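Local coordinates for esterase (Sinorhizobium meliloti 1021, PDB 4TX1) that hydrolyses acetyl esters of carbohydrates as a member of the SGNH (GDSL-like) hydrolase family, at the interface of chains A and B and the interface of chains A and C. Sequence-based numbering; all coordinates share one arbitrary frame. Chains: chain A/B/C, Esterase.

Chain A takes part in both contacts, through separate surfaces: the C-alpha centres of contact 1 and contact 2 lie about 35 Å apart, and no residue position is common to them. Contact 1 sets loop residues and the end of helix 155-160 of chain A against helix 112-128 and nearby loops of chain B, in an interface that is not an exact two-fold. Contact 2 brings the end of helix 78-89 and two loops of chain A to chain C, in a two-fold interface, so the same contact is made again with A and C swapped. One subunit can thus join two neighbours at once, which suits the six-copy deposited assembly.

Contact 1: the interface of chains A and B. Residues chain A 71, 107, 160; chain B 66-67, 109, 114, 117-118.
This patch of the interface between chains A and B, two copies of the esterase, packs mainly by apolar contact and joins them in the deposited six-copy assembly. A:Leu71 is central, its two methyls dividing the work. CD2 of A:Leu71 settles on the backbone of helix 112-128, 3.6 Å from B:Gly118 CA, where the lack of a side chain lets a branched residue come close; CD2 of A:Leu71 also meets B:Ala66 CB at 3.8 Å. CD1 turns to B:Lys117 CB and to B:Tyr67 OH.

A:Ile107 CD1 approaches the phenol oxygen B:Tyr67 OH at 3.9 Å, while A:Ile107 CG2 lies above the imidazole plane of B:His109, toward its CG-CD2 rim, 3.9 Å from B:His109 CG. Its first torsion (chi1 60°) places CG1 in the crowded position and leaves CG2 directed at the ring and at B:Gly114 CA. The tyrosine is well suited to sit between these aliphatic groups: B:Tyr67 OH bonds to B:Gly114 O at 2.8 Å, approaching from above the carbonyl plane, and B:His109 ND1 lies 3.4 Å over the centre of the B:Tyr67 ring, which should limit rotation.

A:Met160 bends at chi2 and chi3 so that its flexible CE tip crosses the aliphatic stem of B:Lys117, touching B:Lys117 CE at 3.9 Å; a long lysine can offer methylenes here and carry its amine further on. The site gives the protein a small, largely apolar patch that may contribute to the association of the subunits.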
loop_
_atom_site.group_PDB
_atom_site.type_symbol
_atom_site.label_atom_id
_atom_site.label_comp_id
_atom_site.label_asym_id
_atom_site.label_seq_id
_atom_site.Cartn_x
_atom_site.Cartn_y
_atom_site.Cartn_z
ATOM N N LEU A 71 7.578 12.990 -1.167
ATOM C CA LEU A 71 7.645 14.420 -1.051
ATOM C C LEU A 71 6.833 15.274 -2.031
ATOM O O LEU A 71 6.789 16.542 -1.924
ATOM C CB LEU A 71 9.133 14.866 -1.080
ATOM C CG LEU A 71 10.004 14.337 0.046
ATOM C CD1 LEU A 71 11.494 14.648 -0.210
ATOM C CD2 LEU A 71 9.541 14.859 1.410
ATOM N N ILE A 107 18.826 11.162 0.216
ATOM C CA ILE A 107 17.597 10.677 0.814
ATOM C C ILE A 107 17.102 9.460 0.025
ATOM O O ILE A 107 16.402 8.650 0.652
ATOM C CB ILE A 107 16.467 11.691 0.988
ATOM C CG1 ILE A 107 16.011 12.298 -0.332
ATOM C CG2 ILE A 107 16.939 12.834 1.987
ATOM C CD1 ILE A 107 14.622 13.045 -0.304
ATOM N N MET A 160 20.403 18.872 -1.636
ATOM C CA MET A 160 19.455 17.783 -2.102
ATOM C C MET A 160 20.226 16.699 -2.858
ATOM O O MET A 160 19.913 15.533 -2.741
ATOM C CB MET A 160 18.373 18.343 -2.975
ATOM C CG MET A 160 17.468 17.315 -3.614
ATOM S SD MET A 160 16.443 16.521 -2.319
ATOM C CE MET A 160 14.981 17.449 -2.641
ATOM N N ALA B 66 8.136 12.556 6.465
ATOM C CA ALA B 66 7.523 12.035 5.238
ATOM C C ALA B 66 8.165 10.737 4.782
ATOM O O ALA B 66 8.233 10.445 3.582
ATOM C CB ALA B 66 7.583 13.139 4.164
ATOM N N TYR B 67 8.599 9.922 5.752
ATOM C CA TYR B 67 9.444 8.717 5.505
ATOM C C TYR B 67 8.903 7.483 6.243
ATOM O O TYR B 67 8.464 7.510 7.369
ATOM C CB TYR B 67 10.887 8.965 5.876
ATOM C CG TYR B 67 11.486 10.157 5.142
ATOM C CD1 TYR B 67 12.008 10.020 3.846
ATOM C CD2 TYR B 67 11.450 11.432 5.674
ATOM C CE1 TYR B 67 12.478 11.111 3.172
ATOM C CE2 TYR B 67 11.932 12.550 4.978
ATOM C CZ TYR B 67 12.453 12.388 3.726
ATOM O OH TYR B 67 12.896 13.514 3.111
ATOM N N HIS B 109 17.084 8.752 7.068
ATOM C CA HIS B 109 17.958 9.409 6.074
ATOM C C HIS B 109 19.062 10.154 6.793
ATOM O O HIS B 109 20.149 10.351 6.179
ATOM C CB HIS B 109 17.278 10.300 4.991
ATOM C CG HIS B 109 16.507 11.437 5.562
ATOM N ND1 HIS B 109 15.142 11.391 5.794
ATOM C CD2 HIS B 109 16.931 12.632 6.010
ATOM C CE1 HIS B 109 14.775 12.551 6.357
ATOM N NE2 HIS B 109 15.845 13.308 6.485
ATOM N N GLY B 114 16.651 16.660 4.283
ATOM C CA GLY B 114 15.529 15.780 4.048
ATOM C C GLY B 114 14.342 16.067 4.986
ATOM O O GLY B 114 13.202 15.907 4.595
ATOM N N LYS B 117 12.505 19.193 3.758
ATOM C CA LYS B 117 11.694 18.902 2.581
ATOM C C LYS B 117 10.421 18.163 3.009
ATOM O O LYS B 117 9.359 18.284 2.368
ATOM C CB LYS B 117 12.464 18.040 1.585
ATOM C CG LYS B 117 13.586 18.831 0.858
ATOM C CD LYS B 117 13.173 20.111 0.105
ATOM C CE LYS B 117 12.327 19.840 -1.123
ATOM N NZ LYS B 117 11.818 20.993 -1.964
ATOM N N GLY B 118 10.546 17.338 4.028
ATOM C CA GLY B 118 9.400 16.590 4.604
ATOM C C GLY B 118 8.395 17.567 5.163
ATOM O O GLY B 118 7.200 17.450 4.985
#

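Contact 2: the interface of chains A and C. Residues chain A 88-91, 132-133; chain C 25, 34.
C:Trp25 and C:Arg34 meet the backbone at the end of helix 78-89 of chain A, in a two-fold interface that may stabilise an A-C pair. C:Trp25 ends helix 22-25, just after the GDSL motif that supplies the family's nucleophilic serine, so the contact borders a catalytic segment.

The polar contacts centre on A:Ala90 O. The indole NE1 of C:Trp25 gives A:Ala90 O a weak hydrogen bond of 3.1 Å, bent to 128° at the hydrogen. C:Arg34 NH1 is 3.0 Å from A:Ala90 O, but neither of its hydrogens is aimed at that oxygen, so this is a charge-to-carbonyl approach and not a hydrogen bond. Carbonyls at a helix end would probably suit a cationic group here. A:Thr88 O lies at the indole edge, in the ring plane.

Within chain C, the arginine grips one atom side-on: C:Arg34 NE bonds to C:Trp25 O at 2.8 Å (162° at the hydrogen) from above the carbonyl plane, and NH2 reaches the same oxygen in that plane, on a lone pair. The double grip holds the guanidinium against one indole face, near its rim, with C:Trp25 NE1 3.3 Å above the guanidinium plane of C:Arg34, over its centre. A leucine in place of C:Arg34 would probably leave C:Trp25 O without these donors and the indole freer to turn.

Apolar packing completes the patch. The extended arginine brings CD of C:Arg34 to 3.9 Å from CD of A:Pro91, whose rigid ring follows a cis peptide bond. A first torsion of -177° swings the indole away from the backbone N of C:Trp25, toward A:Pro132; its CZ2 meets A:Pro132 CG, and its CH2 lies by CG2 of A:Thr133, a residue that is poorly ordered.

A water bridges the chains: it is 3.0 Å from C:Arg34 NH2 and 2.7 Å from A:His89 ND1, where it lies in the imidazole plane.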
loop_
_atom_site.group_PDB
_atom_site.type_symbol
_atom_site.label_atom_id
_atom_site.label_comp_id
_atom_site.label_asym_id
_atom_site.label_seq_id
_atom_site.Cartn_x
_atom_site.Cartn_y
_atom_site.Cartn_z
ATOM N N THR A 88 -1.240 1.148 -20.213
ATOM C CA THR A 88 -1.972 2.236 -20.817
ATOM C C THR A 88 -1.558 2.449 -22.267
ATOM O O THR A 88 -2.358 2.893 -23.115
ATOM C CB THR A 88 -1.593 3.531 -20.043
ATOM O OG1 THR A 88 -2.097 3.406 -18.680
ATOM C CG2 THR A 88 -2.235 4.738 -20.709
ATOM N N HIS A 89 -0.307 2.226 -22.573
ATOM C CA HIS A 89 0.215 2.649 -23.894
ATOM C C HIS A 89 0.511 1.490 -24.843
ATOM O O HIS A 89 0.921 1.745 -26.005
ATOM C CB HIS A 89 1.420 3.581 -23.695
ATOM C CG HIS A 89 1.072 4.877 -23.048
ATOM N ND1 HIS A 89 0.115 5.735 -23.546
ATOM C CD2 HIS A 89 1.488 5.421 -21.860
ATOM C CE1 HIS A 89 -0.021 6.767 -22.716
ATOM N NE2 HIS A 89 0.799 6.592 -21.679
ATOM N N ALA A 90 0.375 0.258 -24.336
ATOM C CA ALA A 90 0.607 -0.948 -25.120
ATOM C C ALA A 90 -0.309 -0.943 -26.351
ATOM O O ALA A 90 -1.429 -0.531 -26.306
ATOM C CB ALA A 90 0.353 -2.198 -24.277
ATOM N N PRO A 91 0.165 -1.543 -27.436
ATOM C CA PRO A 91 1.417 -2.227 -27.638
ATOM C C PRO A 91 2.529 -1.272 -28.011
ATOM O O PRO A 91 2.285 -0.280 -28.708
ATOM C CB PRO A 91 1.104 -3.147 -28.855
ATOM C CG PRO A 91 0.105 -2.411 -29.594
ATOM C CD PRO A 91 -0.787 -1.781 -28.550
ATOM N N PRO A 132 -1.917 -6.088 -22.622
ATOM C CA PRO A 132 -3.380 -6.096 -22.607
ATOM C C PRO A 132 -4.043 -6.889 -23.704
ATOM O O PRO A 132 -5.270 -7.214 -23.558
ATOM C CB PRO A 132 -3.768 -4.648 -22.814
ATOM C CG PRO A 132 -2.551 -3.946 -23.165
ATOM C CD PRO A 132 -1.392 -4.713 -22.634
ATOM N N THR A 133 -3.374 -7.031 -24.803
ATOM C CA THR A 133 -3.919 -7.790 -25.864
ATOM C C THR A 133 -2.803 -8.633 -26.329
ATOM O O THR A 133 -1.660 -8.271 -26.220
ATOM C CB THR A 133 -4.497 -6.955 -27.020
ATOM O OG1 THR A 133 -3.523 -6.062 -27.535
ATOM C CG2 THR A 133 -5.717 -6.195 -26.538
ATOM N N TRP C 25 -8.564 3.776 -24.349
ATOM C CA TRP C 25 -7.424 3.023 -24.901
ATOM C C TRP C 25 -7.718 2.649 -26.389
ATOM O O TRP C 25 -6.831 2.796 -27.264
ATOM C CB TRP C 25 -7.219 1.734 -24.171
ATOM C CG TRP C 25 -6.081 0.933 -24.579
ATOM C CD1 TRP C 25 -4.767 1.203 -24.331
ATOM C CD2 TRP C 25 -6.097 -0.347 -25.202
ATOM N NE1 TRP C 25 -3.975 0.206 -24.771
ATOM C CE2 TRP C 25 -4.747 -0.770 -25.337
ATOM C CE3 TRP C 25 -7.098 -1.145 -25.728
ATOM C CZ2 TRP C 25 -4.396 -1.973 -25.937
ATOM C CZ3 TRP C 25 -6.727 -2.312 -26.312
ATOM C CH2 TRP C 25 -5.404 -2.723 -26.407
ATOM N N ARG C 34 -6.127 -3.536 -30.545
ATOM C CA ARG C 34 -6.261 -2.114 -30.342
ATOM C C ARG C 34 -6.696 -1.380 -31.571
ATOM O O ARG C 34 -6.116 -1.605 -32.646
ATOM C CB ARG C 34 -5.002 -1.454 -29.758
ATOM C CG ARG C 34 -5.249 -0.127 -29.097
ATOM C CD ARG C 34 -3.955 0.444 -28.498
ATOM N NE ARG C 34 -4.265 1.666 -27.763
ATOM C CZ ARG C 34 -3.419 2.502 -27.214
ATOM N NH1 ARG C 34 -2.129 2.207 -27.217
ATOM N NH2 ARG C 34 -3.817 3.615 -26.618
HETATM O O HOH W 1 -1.553 5.283 -25.625
#